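Mandelate racemase / muconate lactonizing enzyme (Burkholderia pseudomallei, PDB 2POD) is an enolase-superfamily protein of unknown function that binds a sodium ion in its barrel domain and may act as a lyase. Local coordinates at residues Ala309-Pro321 against Ala332-Leu344. Sequence-based numbering, arbitrary orientation.
Sequences ASMAEAWHLPVAP and ASTHLSLNAPNAL
The amide of N342 enters the gap between the end of helix 301-314 and the loop that follows, tying two backbone carbonyls together. Its ND2 donates almost linearly to L317 O (3.0 Å, 173° at the hydrogen), with that oxygen lying in the amide plane; a second, weak and bent bond runs from ND2 to A309 O. CG of N342 sits between its own backbone N and carbonyl carbon (chi1 66°), a setting that turns the amide back against the helix. E313 covers one face of the amide, its CB 3.9 Å from N342 CG and nearly straight above it; its extended chain crosses at a slant, carboxylate and amide planes only 19° apart. A water bridges the two, within hydrogen-bonding distance of E313 OE1 and of N342 OD1 (2.6 Å), while OE1 also takes a salt bridge from R277 of a third subunit. The E313 side chain crosses P341 at about a right angle, its carboxylate oxygens against the ring carbons (OE2 3.8 Å from P341 CB).

The setting is the (β/α)-barrel domain of the enolase superfamily: strand 319-321 belongs to the barrel sheet, helix 327-339 follows it, and the chain then turns through A340-A343 towards strand 346-348. A single bridge pairs V319 with A343, V319 N donating to N342 O from above the carbonyl plane and L344 N to V319 O (2.9 Å). Next to this bridge P318 and L344 lie side by side and point the same way, P318 CB 3.8 Å from L344 CG. Farther along, P321 points its ring carbons at helix 327-339: CB meets S333 CB, CG meets L336 CD2 at 3.8 Å, and S337 OG rests against CG and CD while bonding back to S333 O (3.1 Å).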
# COMPACT_ATOMS: atom_id res chain seq x y z
N ALA B 309 20.00 -17.86 5.50
CA ALA B 309 20.94 -17.57 4.41
C ALA B 309 20.34 -17.81 3.03
O ALA B 309 20.52 -17.00 2.12
CB ALA B 309 22.23 -18.38 4.59
N SER B 310 19.61 -18.92 2.88
CA SER B 310 19.02 -19.29 1.61
C SER B 310 17.79 -18.45 1.27
O SER B 310 17.51 -18.22 0.10
CB SER B 310 18.73 -20.79 1.56
OG SER B 310 17.86 -21.18 2.61
N MSE B 311 17.07 -18.00 2.30
CA MSE B 311 16.04 -16.96 2.17
C MSE B 311 16.59 -15.63 1.68
O MSE B 311 16.09 -15.07 0.70
CB MSE B 311 15.37 -16.71 3.52
CG MSE B 311 14.10 -17.47 3.76
SE MSE B 311 13.12 -16.71 5.26
CE MSE B 311 12.32 -15.20 4.37
N ALA B 312 17.61 -15.12 2.37
CA ALA B 312 18.26 -13.85 2.03
C ALA B 312 18.76 -13.78 0.59
O ALA B 312 18.77 -12.70 -0.00
CB ALA B 312 19.39 -13.57 3.00
N GLU B 313 19.20 -14.92 0.05
CA GLU B 313 19.65 -15.03 -1.35
C GLU B 313 18.51 -14.72 -2.32
O GLU B 313 18.73 -14.04 -3.33
CB GLU B 313 20.24 -16.42 -1.63
CG GLU B 313 21.13 -16.51 -2.88
CD GLU B 313 21.61 -17.94 -3.19
OE1 GLU B 313 21.53 -18.80 -2.29
OE2 GLU B 313 22.07 -18.19 -4.33
N ALA B 314 17.30 -15.18 -2.00
CA ALA B 314 16.10 -14.83 -2.78
C ALA B 314 15.75 -13.34 -2.81
O ALA B 314 15.01 -12.89 -3.69
CB ALA B 314 14.91 -15.67 -2.33
N TRP B 315 16.26 -12.57 -1.85
CA TRP B 315 16.08 -11.12 -1.83
C TRP B 315 17.35 -10.40 -2.32
O TRP B 315 17.47 -9.17 -2.17
CB TRP B 315 15.72 -10.65 -0.43
CG TRP B 315 14.23 -10.63 -0.12
CD1 TRP B 315 13.42 -9.53 -0.04
CD2 TRP B 315 13.40 -11.76 0.17
NE1 TRP B 315 12.13 -9.91 0.28
CE2 TRP B 315 12.09 -11.27 0.42
CE3 TRP B 315 13.63 -13.14 0.25
CZ2 TRP B 315 11.02 -12.12 0.73
CZ3 TRP B 315 12.57 -13.98 0.57
CH2 TRP B 315 11.28 -13.46 0.80
N HIS B 316 18.27 -11.17 -2.90
CA HIS B 316 19.53 -10.69 -3.50
C HIS B 316 20.46 -10.10 -2.46
O HIS B 316 21.23 -9.17 -2.75
CB HIS B 316 19.30 -9.70 -4.65
CG HIS B 316 18.39 -10.21 -5.73
ND1 HIS B 316 17.10 -9.77 -5.87
CD2 HIS B 316 18.60 -11.12 -6.71
CE1 HIS B 316 16.54 -10.39 -6.90
NE2 HIS B 316 17.43 -11.21 -7.43
N LEU B 317 20.39 -10.63 -1.24
CA LEU B 317 21.16 -10.10 -0.13
C LEU B 317 22.26 -11.07 0.31
O LEU B 317 22.04 -12.28 0.30
CB LEU B 317 20.26 -9.70 1.05
CG LEU B 317 19.16 -8.68 0.76
CD1 LEU B 317 18.51 -8.24 2.05
CD2 LEU B 317 19.66 -7.47 -0.03
N PRO B 318 23.44 -10.54 0.66
CA PRO B 318 24.47 -11.36 1.27
C PRO B 318 24.30 -11.55 2.77
O PRO B 318 23.85 -10.63 3.47
CB PRO B 318 25.76 -10.60 0.98
CG PRO B 318 25.36 -9.18 0.76
CD PRO B 318 23.89 -9.14 0.46
N VAL B 319 24.64 -12.75 3.23
CA VAL B 319 24.81 -13.02 4.66
C VAL B 319 26.26 -12.78 5.13
O VAL B 319 27.22 -13.15 4.45
CB VAL B 319 24.28 -14.44 5.04
CG1 VAL B 319 24.76 -14.88 6.42
CG2 VAL B 319 22.77 -14.44 5.01
N ALA B 320 26.39 -12.14 6.29
CA ALA B 320 27.65 -12.07 7.01
C ALA B 320 27.47 -12.61 8.43
O ALA B 320 26.90 -11.93 9.28
CB ALA B 320 28.16 -10.62 7.05
N PRO B 321 27.93 -13.85 8.68
CA PRO B 321 27.84 -14.44 10.03
C PRO B 321 28.70 -13.74 11.09
O PRO B 321 29.85 -13.38 10.84
CB PRO B 321 28.28 -15.88 9.82
CG PRO B 321 28.14 -16.11 8.34
CD PRO B 321 28.50 -14.80 7.72
N ALA B 332 31.98 -22.82 13.50
CA ALA B 332 30.67 -23.14 12.94
C ALA B 332 30.17 -22.11 11.93
O ALA B 332 29.57 -22.47 10.92
CB ALA B 332 29.65 -23.34 14.06
N SER B 333 30.44 -20.83 12.19
CA SER B 333 30.09 -19.76 11.26
C SER B 333 30.89 -19.86 9.99
O SER B 333 30.38 -19.56 8.90
CB SER B 333 30.33 -18.38 11.88
OG SER B 333 29.75 -18.26 13.16
N THR B 334 32.15 -20.27 10.12
CA THR B 334 33.06 -20.39 8.97
C THR B 334 32.63 -21.55 8.07
O THR B 334 32.64 -21.42 6.85
CB THR B 334 34.53 -20.54 9.41
OG1 THR B 334 34.92 -19.38 10.17
CG2 THR B 334 35.46 -20.66 8.22
N HIS B 335 32.20 -22.65 8.68
CA HIS B 335 31.44 -23.69 8.00
C HIS B 335 30.25 -23.14 7.19
O HIS B 335 30.11 -23.46 6.01
CB HIS B 335 30.99 -24.77 8.98
CG HIS B 335 32.06 -25.75 9.35
ND1 HIS B 335 32.39 -26.83 8.55
CD2 HIS B 335 32.86 -25.84 10.44
CE1 HIS B 335 33.35 -27.53 9.13
NE2 HIS B 335 33.66 -26.94 10.27
N LEU B 336 29.43 -22.29 7.82
CA LEU B 336 28.29 -21.65 7.13
C LEU B 336 28.75 -20.73 6.00
O LEU B 336 28.18 -20.74 4.91
CB LEU B 336 27.38 -20.90 8.13
CG LEU B 336 26.27 -19.99 7.56
CD1 LEU B 336 25.15 -20.81 6.94
CD2 LEU B 336 25.71 -19.02 8.61
N SER B 337 29.79 -19.95 6.27
CA SER B 337 30.35 -19.02 5.30
C SER B 337 30.99 -19.69 4.10
O SER B 337 31.14 -19.08 3.04
CB SER B 337 31.37 -18.12 5.98
OG SER B 337 30.72 -17.25 6.88
N LEU B 338 31.40 -20.95 4.28
CA LEU B 338 31.96 -21.74 3.19
C LEU B 338 30.85 -22.37 2.36
O LEU B 338 30.96 -22.48 1.15
CB LEU B 338 32.90 -22.82 3.75
CG LEU B 338 34.42 -22.59 3.70
CD1 LEU B 338 34.86 -21.26 4.27
CD2 LEU B 338 35.17 -23.74 4.38
N ASN B 339 29.76 -22.75 3.02
CA ASN B 339 28.64 -23.35 2.33
C ASN B 339 27.79 -22.36 1.54
O ASN B 339 27.46 -22.63 0.38
CB ASN B 339 27.74 -24.13 3.28
CG ASN B 339 26.38 -24.41 2.68
OD1 ASN B 339 26.25 -25.26 1.79
ND2 ASN B 339 25.37 -23.67 3.12
N ALA B 340 27.41 -21.25 2.17
CA ALA B 340 26.39 -20.36 1.61
C ALA B 340 26.89 -19.64 0.35
O ALA B 340 27.91 -18.95 0.39
CB ALA B 340 25.92 -19.35 2.65
N PRO B 341 26.18 -19.82 -0.78
CA PRO B 341 26.49 -19.10 -2.02
C PRO B 341 26.44 -17.57 -1.86
O PRO B 341 27.16 -16.85 -2.57
CB PRO B 341 25.40 -19.57 -2.99
CG PRO B 341 24.89 -20.84 -2.42
CD PRO B 341 25.01 -20.70 -0.94
N ASN B 342 25.62 -17.10 -0.93
CA ASN B 342 25.54 -15.67 -0.65
C ASN B 342 26.36 -15.15 0.53
O ASN B 342 26.18 -14.01 0.93
CB ASN B 342 24.08 -15.21 -0.54
CG ASN B 342 23.37 -15.81 0.64
OD1 ASN B 342 23.56 -16.99 0.94
ND2 ASN B 342 22.54 -15.01 1.30
N ALA B 343 27.27 -15.95 1.07
CA ALA B 343 28.18 -15.45 2.12
C ALA B 343 29.15 -14.37 1.64
O ALA B 343 29.73 -14.48 0.57
CB ALA B 343 28.91 -16.59 2.77
N LEU B 344 29.28 -13.30 2.42
CA LEU B 344 30.02 -12.10 1.98
C LEU B 344 31.38 -12.07 2.65
O LEU B 344 32.43 -12.08 1.98
CB LEU B 344 29.24 -10.83 2.37
CG LEU B 344 29.28 -9.48 1.64
CD1 LEU B 344 29.02 -8.36 2.64
CD2 LEU B 344 30.53 -9.19 0.80
O HOH W 1 22.22 -19.20 0.37